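Lectin (Colocasia esculenta, PDB 5T1X) binds mannose and agglutinates rabbit erythrocytes, as a GNA-related lectin whose two chain types assemble into a heterotetramer. Local coordinates at residues S8-T14 and C51-D57. Residues are numbered along the deposited sequence; the frame is centred on the assembly and turned at random.
Sequences SGQTLNT and CKLTLTD
Leu12 and Leu53 form an antiparallel hydrogen-bonded pair that joins the short edge strand 11-12 to strand 52-55. Leu12 N donates to Leu53 O at 2.9 Å, and Leu53 N returns a bond to Leu12 O, also 2.9 Å. Before strand 11-12 the direct pairing is interrupted at Gly9 and Gln10, and the chains close up again at Ser8 and Leu55. Gly9 N reaches Leu55 O only weakly (3.4 Å), and a water fills the missing link between Gln10 O and Leu55 N, donating to Gln10 O (2.7 Å) and accepting from Leu55 N and Gly9 N. The two leucines share one face of the sheet: Leu12 CB meets Leu53 CB at 3.9 Å, with Met27 of strand 23-27 packed against both. On the other face, Thr11 CG2 rests on Lys52 CB at 3.7 Å, while Thr54 CG2 lies beside Thr11 OG1. Beyond the paired strands, Thr14 OG1 donates to Cys51 O (2.7 Å) from above the carbonyl plane, tying 8-14 to the backbone beside the disulfide to Cys31, a mannose-binding residue. The contact thus combines direct pairing at the leucines with a water link, supplemented by one weak direct bond, around Gly9, and its apolar face turns into the domain core.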
ATOM      1  N   SER A   8      -1.098   8.556  -4.999  1.00 12.43           N
ATOM      2  CA  SER A   8      -1.276   9.505  -6.100  1.00 12.68           C
ATOM      3  C   SER A   8      -1.872  10.807  -5.523  1.00 17.03           C
ATOM      4  O   SER A   8      -2.795  10.761  -4.705  1.00 15.70           O
ATOM      5  CB  SER A   8      -2.144   8.900  -7.204  1.00 16.42           C
ATOM      6  OG  SER A   8      -3.306   8.277  -6.690  1.00 22.44           O
ATOM      7  N   GLY A   9      -1.240  11.932  -5.840  1.00 16.64           N
ATOM      8  CA  GLY A   9      -1.633  13.233  -5.305  1.00 16.94           C
ATOM      9  C   GLY A   9      -0.729  13.718  -4.181  1.00 20.91           C
ATOM     10  O   GLY A   9      -0.760  14.902  -3.839  1.00 22.62           O
ATOM     11  N   GLN A  10       0.077  12.811  -3.584  1.00 15.13           N
ATOM     12  CA  GLN A  10       1.025  13.186  -2.520  1.00 14.84           C
ATOM     13  C   GLN A  10       2.399  13.521  -3.119  1.00 19.53           C
ATOM     14  O   GLN A  10       2.655  13.222  -4.284  1.00 18.96           O
ATOM     15  CB  GLN A  10       1.150  12.078  -1.468  1.00 15.12           C
ATOM     16  CG  GLN A  10      -0.143  11.824  -0.704  1.00 18.19           C
ATOM     17  CD  GLN A  10       0.014  10.716   0.312  1.00 22.22           C
ATOM     18  OE1 GLN A  10       0.799   9.783   0.144  1.00 14.61           O
ATOM     19  NE2 GLN A  10      -0.750  10.786   1.380  1.00 21.12           N
ATOM     20  N   THR A  11       3.277  14.143  -2.323  1.00 16.89           N
ATOM     21  CA  THR A  11       4.615  14.522  -2.756  1.00 17.75           C
ATOM     22  C   THR A  11       5.670  14.048  -1.755  1.00 20.41           C
ATOM     23  O   THR A  11       5.507  14.231  -0.545  1.00 20.15           O
ATOM     24  CB  THR A  11       4.700  16.067  -2.923  1.00 25.00           C
ATOM     25  OG1 THR A  11       3.771  16.517  -3.916  1.00 24.74           O
ATOM     26  CG2 THR A  11       6.097  16.553  -3.300  1.00 26.66           C
ATOM     27  N   LEU A  12       6.747  13.444  -2.274  1.00 16.96           N
ATOM     28  CA  LEU A  12       7.945  13.118  -1.504  1.00 16.20           C
ATOM     29  C   LEU A  12       8.884  14.287  -1.799  1.00 22.69           C
ATOM     30  O   LEU A  12       9.394  14.416  -2.920  1.00 21.61           O
ATOM     31  CB  LEU A  12       8.540  11.735  -1.850  1.00 15.59           C
ATOM     32  CG  LEU A  12       9.816  11.312  -1.080  1.00 20.08           C
ATOM     33  CD1 LEU A  12       9.533  11.055   0.392  1.00 19.56           C
ATOM     34  CD2 LEU A  12      10.439  10.064  -1.692  1.00 22.01           C
ATOM     35  N   ASN A  13       8.986  15.214  -0.835  1.00 20.37           N
ATOM     36  CA  ASN A  13       9.766  16.443  -0.958  1.00 21.80           C
ATOM     37  C   ASN A  13      11.276  16.186  -0.990  1.00 24.26           C
ATOM     38  O   ASN A  13      11.735  15.070  -0.721  1.00 22.26           O
ATOM     39  CB  ASN A  13       9.421  17.400   0.183  1.00 27.67           C
ATOM     40  CG  ASN A  13       8.206  18.245  -0.097  1.00 59.27           C
ATOM     41  OD1 ASN A  13       7.072  17.881   0.234  1.00 56.67           O
ATOM     42  ND2 ASN A  13       8.419  19.401  -0.715  1.00 53.50           N
ATOM     43  N   THR A  14      12.041  17.246  -1.326  1.00 21.40           N
ATOM     44  CA  THR A  14      13.498  17.248  -1.418  1.00 21.70           C
ATOM     45  C   THR A  14      14.099  16.783  -0.093  1.00 23.90           C
ATOM     46  O   THR A  14      13.716  17.273   0.972  1.00 23.78           O
ATOM     47  CB  THR A  14      13.987  18.646  -1.829  1.00 26.93           C
ATOM     48  OG1 THR A  14      13.154  19.134  -2.884  1.00 25.97           O
ATOM     49  CG2 THR A  14      15.434  18.651  -2.281  1.00 29.00           C
ATOM     50  N   CYS A  51      14.067  19.203  -6.177  1.00 30.46           N
ATOM     51  CA  CYS A  51      13.323  18.129  -6.854  1.00 28.62           C
ATOM     52  C   CYS A  51      12.389  17.387  -5.917  1.00 29.15           C
ATOM     53  O   CYS A  51      12.695  17.195  -4.739  1.00 27.54           O
ATOM     54  CB  CYS A  51      14.268  17.168  -7.563  1.00 28.76           C
ATOM     55  SG  CYS A  51      15.258  17.958  -8.860  0.70 34.54           S
ATOM     56  N   LYS A  52      11.240  16.958  -6.469  1.00 24.62           N
ATOM     57  CA  LYS A  52      10.171  16.267  -5.742  1.00 22.72           C
ATOM     58  C   LYS A  52       9.665  15.060  -6.520  1.00 24.04           C
ATOM     59  O   LYS A  52       9.670  15.074  -7.753  1.00 25.17           O
ATOM     60  CB  LYS A  52       9.001  17.245  -5.507  1.00 26.48           C
ATOM     61  CG  LYS A  52       9.325  18.443  -4.608  1.00 37.96           C
ATOM     62  CD  LYS A  52       8.349  19.596  -4.830  1.00 46.72           C
ATOM     63  CE  LYS A  52       8.635  20.791  -3.947  1.00 59.32           C
ATOM     64  NZ  LYS A  52       9.901  21.480  -4.320  1.00 69.05           N
ATOM     65  N   LEU A  53       9.182  14.039  -5.797  1.00 18.96           N
ATOM     66  CA  LEU A  53       8.612  12.829  -6.380  1.00 18.06           C
ATOM     67  C   LEU A  53       7.107  12.866  -6.220  1.00 20.60           C
ATOM     68  O   LEU A  53       6.609  13.146  -5.129  1.00 19.98           O
ATOM     69  CB  LEU A  53       9.200  11.562  -5.714  1.00 16.82           C
ATOM     70  CG  LEU A  53       8.721  10.202  -6.241  1.00 19.67           C
ATOM     71  CD1 LEU A  53       9.181   9.948  -7.678  1.00 20.69           C
ATOM     72  CD2 LEU A  53       9.205   9.079  -5.347  1.00 20.44           C
ATOM     73  N   THR A  54       6.382  12.612  -7.316  1.00 18.14           N
ATOM     74  CA  THR A  54       4.922  12.562  -7.314  1.00 17.71           C
ATOM     75  C   THR A  54       4.464  11.289  -8.031  1.00 19.31           C
ATOM     76  O   THR A  54       5.256  10.611  -8.699  1.00 17.74           O
ATOM     77  CB  THR A  54       4.288  13.823  -7.938  1.00 25.30           C
ATOM     78  OG1 THR A  54       4.802  14.029  -9.252  1.00 25.29           O
ATOM     79  CG2 THR A  54       4.449  15.074  -7.064  1.00 26.61           C
ATOM     80  N   LEU A  55       3.188  10.964  -7.874  1.00 15.78           N
ATOM     81  CA  LEU A  55       2.583   9.796  -8.502  1.00 14.09           C
ATOM     82  C   LEU A  55       1.310  10.265  -9.181  1.00 17.60           C
ATOM     83  O   LEU A  55       0.442  10.827  -8.519  1.00 16.94           O
ATOM     84  CB  LEU A  55       2.330   8.708  -7.442  1.00 13.21           C
ATOM     85  CG  LEU A  55       1.684   7.383  -7.882  1.00 15.33           C
ATOM     86  CD1 LEU A  55       2.588   6.606  -8.825  1.00 15.77           C
ATOM     87  CD2 LEU A  55       1.379   6.524  -6.670  1.00 12.43           C
ATOM     88  N   THR A  56       1.231  10.114 -10.507  1.00 15.85           N
ATOM     89  CA  THR A  56       0.065  10.580 -11.274  1.00 15.78           C
ATOM     90  C   THR A  56      -1.166   9.704 -11.018  1.00 19.03           C
ATOM     91  O   THR A  56      -1.063   8.615 -10.444  1.00 17.59           O
ATOM     92  CB  THR A  56       0.363  10.653 -12.785  1.00 21.08           C
ATOM     93  OG1 THR A  56       0.408   9.343 -13.354  1.00 19.46           O
ATOM     94  CG2 THR A  56       1.627  11.415 -13.104  1.00 19.79           C
ATOM     95  N   ASP A  57      -2.338  10.191 -11.482  1.00 16.91           N
ATOM     96  CA  ASP A  57      -3.617   9.483 -11.383  1.00 17.28           C
ATOM     97  C   ASP A  57      -3.653   8.282 -12.335  1.00 19.78           C
ATOM     98  O   ASP A  57      -4.628   7.540 -12.329  1.00 18.77           O
ATOM     99  CB  ASP A  57      -4.787  10.443 -11.669  1.00 19.88           C
ATOM    100  CG  ASP A  57      -4.945  11.566 -10.657  1.00 31.18           C
ATOM    101  OD1 ASP A  57      -4.448  11.416  -9.515  1.00 29.34           O
ATOM    102  OD2 ASP A  57      -5.600  12.580 -10.992  1.00 36.89           O
TER
HETATM  103  O   HOH W   1      -5.506   9.653  -7.784  1.00 32.41           O
HETATM  104  O   HOH W   2       1.397  13.011  -6.613  1.00 15.73           O